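Local coordinates for protein Alpha/beta hydrolase (Legionella pneumophila subsp. pneumophila str. Philadelphia 1, PDB 4EZI) that is of unknown function but has the alpha/beta-hydrolase fold and may hydrolyse esters, possibly as a triacylglycerol lipase, at residues S52-M66 with M112-L126. Numbering follows the deposited sequence.
Sequences SPDGNLTIASGLVAM and MTVMPDYLGLGDNEL
Ser61 OG donates to Asp117 OD2 over 2.6 Å, meeting the oxygen on its anti side, 22° out of the carboxylate plane. The same hydroxyl accepts a nearly straight hydrogen bond from Asp123 N at 2.9 Å. With chi1 at 55°, OG stands between its own backbone N and carbonyl carbon, and these two bonds tie it to both ends of the bend 117-123. Asp117 OD2 also bonds Ser92, whereas the carboxylate of Asp123 turns to Lys45 and Arg93.

Further along, Asn124 crosses Thr58 at about a right angle. Its ND2 donates hydrogen bonds to Thr58 OG1 (2.8 Å) and Ile59 O (2.9 Å); both acceptors sit close to the amide plane, although the amide approaches Ile59 O from above the carbonyl plane. At the other end of this amide, OD1 accepts from Gly120 N at 2.8 Å; together with the two ND2 bonds this fixes its rotation. Leu119 splits its methyls: CD2 rests 3.7 Å from Thr58 CG2, while CD1 meets Pro53 CD tip to tip.

Beyond Gly62, strands 57-66 and 112-116 pair antiparallel (162°), and at their far end the selenomethionines Met66 and Met112 run side by side. After the backbone bond from Asp117 N to Ser61 O, direct strand pairing gives way to side-chain and water bridges, with water 4 linking Ser61 O to Tyr118 N: the loop after strand 112-116 is held against the hydrolase sheet by polar side chains and water, with Leu119 and Leu126 adding apolar contacts, next to a probable nucleophile elbow touched by Tyr118.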
ATOM      1  N   SER A  52      -2.762   3.367 -17.243  1.00  9.88           N
ATOM      2  CA  SER A  52      -2.265   1.991 -17.136  1.00 10.44           C
ATOM      3  C   SER A  52      -0.733   1.980 -17.218  1.00  9.78           C
ATOM      4  O   SER A  52      -0.122   2.981 -17.553  1.00 10.52           O
ATOM      5  CB  SER A  52      -2.813   1.165 -18.278  1.00 10.89           C
ATOM      6  OG  SER A  52      -2.262   1.594 -19.512  1.00 11.54           O
ATOM      7  N   PRO A  53      -0.090   0.818 -16.987  1.00 10.13           N
ATOM      8  CA  PRO A  53       1.359   0.724 -17.165  1.00  9.93           C
ATOM      9  C   PRO A  53       1.827   1.106 -18.572  1.00 11.19           C
ATOM     10  O   PRO A  53       2.934   1.587 -18.708  1.00 13.12           O
ATOM     11  CB  PRO A  53       1.663  -0.750 -16.840  1.00 11.26           C
ATOM     12  CG  PRO A  53       0.599  -1.135 -15.850  1.00 11.59           C
ATOM     13  CD  PRO A  53      -0.630  -0.428 -16.382  1.00  9.70           C
ATOM     14  N   ASP A  54       0.980   0.900 -19.583  1.00 11.79           N
ATOM     15  CA  ASP A  54       1.286   1.254 -20.975  1.00 13.95           C
ATOM     16  C   ASP A  54       0.896   2.693 -21.346  1.00 13.97           C
ATOM     17  O   ASP A  54       1.057   3.087 -22.497  1.00 16.98           O
ATOM     18  CB  ASP A  54       0.596   0.263 -21.916  1.00 16.53           C
ATOM     19  CG  ASP A  54       1.250  -1.126 -21.882  1.00 24.85           C
ATOM     20  OD1 ASP A  54       2.501  -1.201 -21.870  1.00 29.03           O
ATOM     21  OD2 ASP A  54       0.510  -2.132 -21.888  1.00 36.54           O
ATOM     22  N   GLY A  55       0.418   3.477 -20.389  1.00 13.06           N
ATOM     23  CA  GLY A  55       0.103   4.886 -20.626  1.00 14.81           C
ATOM     24  C   GLY A  55      -1.202   5.095 -21.361  1.00 16.02           C
ATOM     25  O   GLY A  55      -1.322   6.026 -22.168  1.00 18.79           O
ATOM     26  N   ASN A  56      -2.175   4.234 -21.116  1.00 13.20           N
ATOM     27  CA  ASN A  56      -3.521   4.380 -21.660  1.00 13.71           C
ATOM     28  C   ASN A  56      -4.516   4.607 -20.528  1.00 12.91           C
ATOM     29  O   ASN A  56      -4.320   4.178 -19.381  1.00 12.62           O
ATOM     30  CB  ASN A  56      -3.931   3.149 -22.449  1.00 15.08           C
ATOM     31  CG  ASN A  56      -2.937   2.803 -23.527  1.00 18.76           C
ATOM     32  OD1 ASN A  56      -2.530   3.672 -24.292  1.00 21.36           O
ATOM     33  ND2 ASN A  56      -2.512   1.537 -23.568  1.00 19.62           N
ATOM     34  N   LEU A  57      -5.650   5.200 -20.872  1.00 12.31           N
ATOM     35  CA  LEU A  57      -6.713   5.383 -19.901  1.00 12.21           C
ATOM     36  C   LEU A  57      -7.221   4.031 -19.419  1.00 11.36           C
ATOM     37  O   LEU A  57      -7.442   3.116 -20.206  1.00 13.30           O
ATOM     38  CB  LEU A  57      -7.876   6.140 -20.534  1.00 13.61           C
ATOM     39  CG  LEU A  57      -9.142   6.315 -19.700  1.00 14.32           C
ATOM     40  CD1 LEU A  57      -8.875   7.138 -18.488  1.00 16.72           C
ATOM     41  CD2 LEU A  57     -10.274   6.954 -20.543  1.00 18.24           C
ATOM     42  N   THR A  58      -7.410   3.927 -18.103  1.00 10.72           N
ATOM     43  CA  THR A  58      -8.040   2.767 -17.483  1.00 10.52           C
ATOM     44  C   THR A  58      -8.894   3.258 -16.312  1.00 10.02           C
ATOM     45  O   THR A  58      -8.577   4.294 -15.732  1.00 11.29           O
ATOM     46  CB  THR A  58      -6.971   1.735 -17.048  1.00 10.44           C
ATOM     47  OG1 THR A  58      -7.608   0.518 -16.666  1.00 12.44           O
ATOM     48  CG2 THR A  58      -6.110   2.242 -15.909  1.00 11.22           C
ATOM     49  N   ILE A  59      -9.977   2.542 -16.025  1.00  9.87           N
ATOM     50  CA  ILE A  59     -10.927   2.958 -14.986  1.00  9.81           C
ATOM     51  C   ILE A  59     -10.720   2.047 -13.776  1.00  8.41           C
ATOM     52  O   ILE A  59     -10.928   0.843 -13.847  1.00  9.47           O
ATOM     53  CB  ILE A  59     -12.411   2.918 -15.476  1.00  9.52           C
ATOM     54  CG1 ILE A  59     -12.594   3.749 -16.743  1.00 13.24           C
ATOM     55  CG2 ILE A  59     -13.328   3.365 -14.358  1.00 11.34           C
ATOM     56  CD1 ILE A  59     -12.139   5.159 -16.676  1.00 14.44           C
ATOM     57  N   ALA A  60     -10.284   2.645 -12.677  1.00  8.58           N
ATOM     58  CA  ALA A  60      -9.941   1.920 -11.462  1.00  7.96           C
ATOM     59  C   ALA A  60     -10.976   2.200 -10.364  1.00  8.25           C
ATOM     60  O   ALA A  60     -11.845   3.049 -10.528  1.00  8.39           O
ATOM     61  CB  ALA A  60      -8.516   2.331 -11.015  1.00  8.79           C
ATOM     62  N   SER A  61     -10.890   1.452  -9.265  1.00  7.44           N
ATOM     63  CA  SER A  61     -11.885   1.525  -8.193  1.00  7.53           C
ATOM     64  C   SER A  61     -11.256   1.713  -6.823  1.00  6.88           C
ATOM     65  O   SER A  61     -10.054   1.478  -6.641  1.00  6.90           O
ATOM     66  CB  SER A  61     -12.774   0.271  -8.230  1.00  8.35           C
ATOM     67  OG  SER A  61     -12.028  -0.941  -8.178  1.00  8.37           O
ATOM     68  N   GLY A  62     -12.062   2.089  -5.845  1.00  7.38           N
ATOM     69  CA  GLY A  62     -11.648   2.169  -4.469  1.00  7.96           C
ATOM     70  C   GLY A  62     -12.800   2.567  -3.584  1.00  6.79           C
ATOM     71  O   GLY A  62     -13.945   2.721  -4.068  1.00  7.33           O
ATOM     72  N   LEU A  63     -12.525   2.693  -2.291  1.00  6.57           N
ATOM     73  CA  LEU A  63     -13.498   3.004  -1.267  1.00  6.96           C
ATOM     74  C   LEU A  63     -13.274   4.399  -0.710  1.00  6.38           C
ATOM     75  O   LEU A  63     -12.139   4.799  -0.448  1.00  7.36           O
ATOM     76  CB  LEU A  63     -13.357   2.011  -0.117  1.00  6.90           C
ATOM     77  CG  LEU A  63     -14.485   2.000   0.924  1.00  8.20           C
ATOM     78  CD1 LEU A  63     -15.793   1.449   0.336  1.00  9.84           C
ATOM     79  CD2 LEU A  63     -14.071   1.194   2.136  1.00  9.54           C
ATOM     80  N   VAL A  64     -14.375   5.115  -0.474  1.00  6.97           N
ATOM     81  CA  VAL A  64     -14.355   6.358   0.287  1.00  7.59           C
ATOM     82  C   VAL A  64     -15.330   6.224   1.459  1.00  7.63           C
ATOM     83  O   VAL A  64     -16.478   5.818   1.284  1.00  8.91           O
ATOM     84  CB  VAL A  64     -14.759   7.581  -0.562  1.00  8.67           C
ATOM     85  CG1 VAL A  64     -14.697   8.852   0.272  1.00 10.87           C
ATOM     86  CG2 VAL A  64     -13.882   7.675  -1.795  1.00  9.49           C
ATOM     87  N   ALA A  65     -14.881   6.557   2.661  1.00  7.77           N
ATOM     88  CA  ALA A  65     -15.683   6.479   3.876  1.00  8.11           C
ATOM     89  C   ALA A  65     -15.693   7.832   4.562  1.00  8.32           C
ATOM     90  O   ALA A  65     -14.639   8.387   4.850  1.00 10.23           O
ATOM     91  CB  ALA A  65     -15.127   5.423   4.811  1.00 10.46           C
HETATM   92  N   MSE A  66     -16.896   8.366   4.782  1.00  9.55           N
HETATM   93  CA  MSE A  66     -17.108   9.722   5.283  1.00  9.64           C
HETATM   94  C   MSE A  66     -17.774   9.676   6.662  1.00 10.68           C
HETATM   95  O   MSE A  66     -18.937   9.262   6.765  1.00 11.02           O
HETATM   96  CB  MSE A  66     -18.008  10.524   4.324  1.00 10.81           C
HETATM   97  CG  MSE A  66     -17.349  10.806   2.996  1.00 13.09           C
HETATM   98 SE   MSE A  66     -18.608  11.566   1.712  0.75 18.50          SE
HETATM   99  CE  MSE A  66     -17.425  11.826   0.189  1.00 23.87           C
HETATM  100  N   MSE A 112     -11.905  11.407   6.742  1.00  8.44           N
HETATM  101  CA  MSE A 112     -12.406  10.855   5.501  1.00  7.90           C
HETATM  102  C   MSE A 112     -11.368   9.897   4.958  1.00  7.73           C
HETATM  103  O   MSE A 112     -10.241  10.315   4.689  1.00  8.90           O
HETATM  104  CB  MSE A 112     -12.740  11.959   4.506  1.00  8.43           C
HETATM  105  CG  MSE A 112     -13.248  11.376   3.169  1.00 10.11           C
HETATM  106 SE   MSE A 112     -13.896  12.735   1.953  0.75 11.36          SE
HETATM  107  CE  MSE A 112     -12.599  12.577   0.577  1.00 15.73           C
ATOM    108  N   THR A 113     -11.716   8.612   4.876  1.00  7.48           N
ATOM    109  CA  THR A 113     -10.768   7.540   4.634  1.00  7.97           C
ATOM    110  C   THR A 113     -10.911   7.105   3.178  1.00  7.92           C
ATOM    111  O   THR A 113     -11.995   6.708   2.727  1.00  9.04           O
ATOM    112  CB  THR A 113     -10.985   6.409   5.668  1.00  8.92           C
ATOM    113  OG1 THR A 113     -10.843   6.956   6.987  1.00  9.53           O
ATOM    114  CG2 THR A 113     -10.015   5.274   5.474  1.00  9.69           C
ATOM    115  N   VAL A 114      -9.815   7.214   2.428  1.00  7.30           N
ATOM    116  CA  VAL A 114      -9.771   7.025   0.981  1.00  7.03           C
ATOM    117  C   VAL A 114      -8.822   5.869   0.719  1.00  6.58           C
ATOM    118  O   VAL A 114      -7.682   5.917   1.133  1.00  7.42           O
ATOM    119  CB  VAL A 114      -9.279   8.310   0.296  1.00  8.19           C
ATOM    120  CG1 VAL A 114      -9.109   8.130  -1.178  1.00  9.56           C
ATOM    121  CG2 VAL A 114     -10.252   9.475   0.605  1.00  9.63           C
HETATM  122  N   MSE A 115      -9.305   4.822   0.037  1.00  6.53           N
HETATM  123  CA  MSE A 115      -8.577   3.568  -0.079  1.00  6.25           C
HETATM  124  C   MSE A 115      -8.625   3.065  -1.515  1.00  6.92           C
HETATM  125  O   MSE A 115      -9.633   2.491  -1.942  1.00  7.13           O
HETATM  126  CB  MSE A 115      -9.166   2.521   0.870  1.00  6.74           C
HETATM  127  CG  MSE A 115      -9.255   2.996   2.296  1.00  8.82           C
HETATM  128 SE   MSE A 115      -9.917   1.632   3.501  0.75  7.07          SE
HETATM  129  CE  MSE A 115      -8.376   0.515   3.520  1.00 10.20           C
ATOM    130  N   PRO A 116      -7.542   3.246  -2.276  1.00  6.97           N
ATOM    131  CA  PRO A 116      -7.541   2.717  -3.647  1.00  7.08           C
ATOM    132  C   PRO A 116      -7.495   1.185  -3.651  1.00  6.36           C
ATOM    133  O   PRO A 116      -6.838   0.588  -2.798  1.00  6.60           O
ATOM    134  CB  PRO A 116      -6.259   3.274  -4.255  1.00  8.06           C
ATOM    135  CG  PRO A 116      -5.356   3.509  -3.065  1.00  7.98           C
ATOM    136  CD  PRO A 116      -6.283   3.959  -1.967  1.00  7.23           C
ATOM    137  N   ASP A 117      -8.098   0.562  -4.660  1.00  6.33           N
ATOM    138  CA  ASP A 117      -7.941  -0.872  -4.843  1.00  6.03           C
ATOM    139  C   ASP A 117      -6.626  -1.265  -5.497  1.00  6.04           C
ATOM    140  O   ASP A 117      -6.132  -2.370  -5.274  1.00  5.96           O
ATOM    141  CB  ASP A 117      -9.091  -1.465  -5.683  1.00  6.69           C
ATOM    142  CG  ASP A 117     -10.430  -1.445  -4.999  1.00  6.50           C
ATOM    143  OD1 ASP A 117     -10.506  -1.313  -3.759  1.00  7.01           O
ATOM    144  OD2 ASP A 117     -11.438  -1.603  -5.721  1.00  7.42           O
ATOM    145  N   TYR A 118      -6.114  -0.374  -6.335  1.00  6.50           N
ATOM    146  CA  TYR A 118      -4.968  -0.549  -7.259  1.00  6.30           C
ATOM    147  C   TYR A 118      -5.427  -1.143  -8.600  1.00  5.99           C
ATOM    148  O   TYR A 118      -6.470  -1.783  -8.720  1.00  6.84           O
ATOM    149  CB  TYR A 118      -3.837  -1.428  -6.738  1.00  6.37           C
ATOM    150  CG  TYR A 118      -3.185  -1.040  -5.447  1.00  6.19           C
ATOM    151  CD1 TYR A 118      -3.046   0.265  -5.042  1.00  7.28           C
ATOM    152  CD2 TYR A 118      -2.620  -2.024  -4.659  1.00  6.78           C
ATOM    153  CE1 TYR A 118      -2.398   0.580  -3.853  1.00  7.47           C
ATOM    154  CE2 TYR A 118      -1.952  -1.713  -3.497  1.00  6.56           C
ATOM    155  CZ  TYR A 118      -1.839  -0.404  -3.073  1.00  7.21           C
ATOM    156  OH  TYR A 118      -1.148  -0.092  -1.911  1.00  7.62           O
ATOM    157  N   LEU A 119      -4.620  -0.916  -9.620  1.00  6.68           N
ATOM    158  CA  LEU A 119      -4.850  -1.505 -10.934  1.00  6.96           C
ATOM    159  C   LEU A 119      -4.820  -3.021 -10.875  1.00  7.02           C
ATOM    160  O   LEU A 119      -4.089  -3.633 -10.085  1.00  6.63           O
ATOM    161  CB  LEU A 119      -3.800  -1.008 -11.919  1.00  7.56           C
ATOM    162  CG  LEU A 119      -3.763   0.494 -12.165  1.00  7.61           C
ATOM    163  CD1 LEU A 119      -2.736   0.790 -13.266  1.00 10.01           C
ATOM    164  CD2 LEU A 119      -5.127   1.064 -12.510  1.00 10.04           C
ATOM    165  N   GLY A 120      -5.624  -3.641 -11.737  1.00  6.85           N
ATOM    166  CA  GLY A 120      -5.707  -5.080 -11.823  1.00  7.54           C
ATOM    167  C   GLY A 120      -6.536  -5.739 -10.740  1.00  6.82           C
ATOM    168  O   GLY A 120      -6.648  -6.965 -10.715  1.00  9.21           O
ATOM    169  N   LEU A 121      -7.112  -4.941  -9.849  1.00  6.40           N
ATOM    170  CA  LEU A 121      -7.891  -5.449  -8.724  1.00  7.08           C
ATOM    171  C   LEU A 121      -9.229  -4.703  -8.700  1.00  6.81           C
ATOM    172  O   LEU A 121      -9.437  -3.715  -9.405  1.00  7.46           O
ATOM    173  CB  LEU A 121      -7.149  -5.282  -7.410  1.00  6.48           C
ATOM    174  CG  LEU A 121      -5.780  -5.949  -7.352  1.00  6.29           C
ATOM    175  CD1 LEU A 121      -5.030  -5.503  -6.095  1.00  7.96           C
ATOM    176  CD2 LEU A 121      -5.844  -7.473  -7.420  1.00  8.18           C
ATOM    177  N   GLY A 122     -10.143  -5.167  -7.860  1.00  6.36           N
ATOM    178  CA  GLY A 122     -11.469  -4.544  -7.788  1.00  7.57           C
ATOM    179  C   GLY A 122     -12.176  -4.594  -9.124  1.00  7.47           C
ATOM    180  O   GLY A 122     -12.217  -5.638  -9.780  1.00  8.24           O
ATOM    181  N   ASP A 123     -12.704  -3.451  -9.532  1.00  8.43           N
ATOM    182  CA  ASP A 123     -13.459  -3.349 -10.784  1.00  9.04           C
ATOM    183  C   ASP A 123     -12.572  -3.098 -11.995  1.00  9.21           C
ATOM    184  O   ASP A 123     -13.058  -3.061 -13.120  1.00 11.17           O
ATOM    185  CB  ASP A 123     -14.462  -2.180 -10.715  1.00  9.60           C
ATOM    186  CG  ASP A 123     -15.532  -2.308  -9.633  1.00 12.75           C
ATOM    187  OD1 ASP A 123     -15.768  -3.397  -9.093  1.00 13.56           O
ATOM    188  OD2 ASP A 123     -16.198  -1.257  -9.383  1.00 16.79           O
ATOM    189  N   ASN A 124     -11.266  -2.885 -11.800  1.00  8.34           N
ATOM    190  CA  ASN A 124     -10.401  -2.487 -12.919  1.00  8.44           C
ATOM    191  C   ASN A 124     -10.260  -3.608 -13.938  1.00  8.67           C
ATOM    192  O   ASN A 124     -10.070  -4.757 -13.585  1.00 10.92           O
ATOM    193  CB  ASN A 124      -9.033  -2.091 -12.395  1.00  7.53           C
ATOM    194  CG  ASN A 124      -8.105  -1.644 -13.494  1.00  8.01           C
ATOM    195  OD1 ASN A 124      -7.065  -2.256 -13.714  1.00  9.05           O
ATOM    196  ND2 ASN A 124      -8.446  -0.544 -14.166  1.00  8.86           N
ATOM    197  N   GLU A 125     -10.322  -3.256 -15.220  1.00  9.36           N
ATOM    198  CA  GLU A 125     -10.374  -4.265 -16.261  0.50 11.03           C
ATOM    199  C   GLU A 125      -9.018  -4.886 -16.602  1.00 10.81           C
ATOM    200  O   GLU A 125      -8.985  -5.924 -17.255  1.00 12.84           O
ATOM    201  CB  GLU A 125     -11.019  -3.687 -17.521  0.50 13.54           C
ATOM    202  CG  GLU A 125     -10.144  -2.723 -18.250  0.50 16.35           C
ATOM    203  CD  GLU A 125     -10.692  -2.317 -19.609  0.50 23.63           C
ATOM    204  OE1 GLU A 125     -11.433  -3.109 -20.241  0.50 27.65           O
ATOM    205  OE2 GLU A 125     -10.346  -1.208 -20.061  0.50 26.52           O
ATOM    206  N   LEU A 126      -7.904  -4.273 -16.193  1.00  9.87           N
ATOM    207  CA  LEU A 126      -6.619  -4.925 -16.413  1.00 10.59           C
ATOM    208  C   LEU A 126      -6.640  -6.251 -15.671  1.00  9.75           C
ATOM    209  O   LEU A 126      -7.163  -6.355 -14.555  1.00 10.49           O
ATOM    210  CB  LEU A 126      -5.444  -4.063 -15.956  1.00 10.30           C
ATOM    211  CG  LEU A 126      -5.287  -2.708 -16.632  1.00 11.47           C
ATOM    212  CD1 LEU A 126      -4.235  -1.829 -15.967  1.00 13.28           C
ATOM    213  CD2 LEU A 126      -4.980  -2.856 -18.107  1.00 16.05           C
TER
HETATM  214  O   HOH W   1     -11.641  -0.798 -15.933  1.00 14.26           O
HETATM  215  O   HOH W   2     -10.867   0.597 -18.130  1.00 17.92           O
HETATM  216  O   HOH W   3      -9.069  -0.787  -9.301  1.00  7.59           O
HETATM  217  O   HOH W   4      -7.459   1.700  -7.717  1.00  7.73           O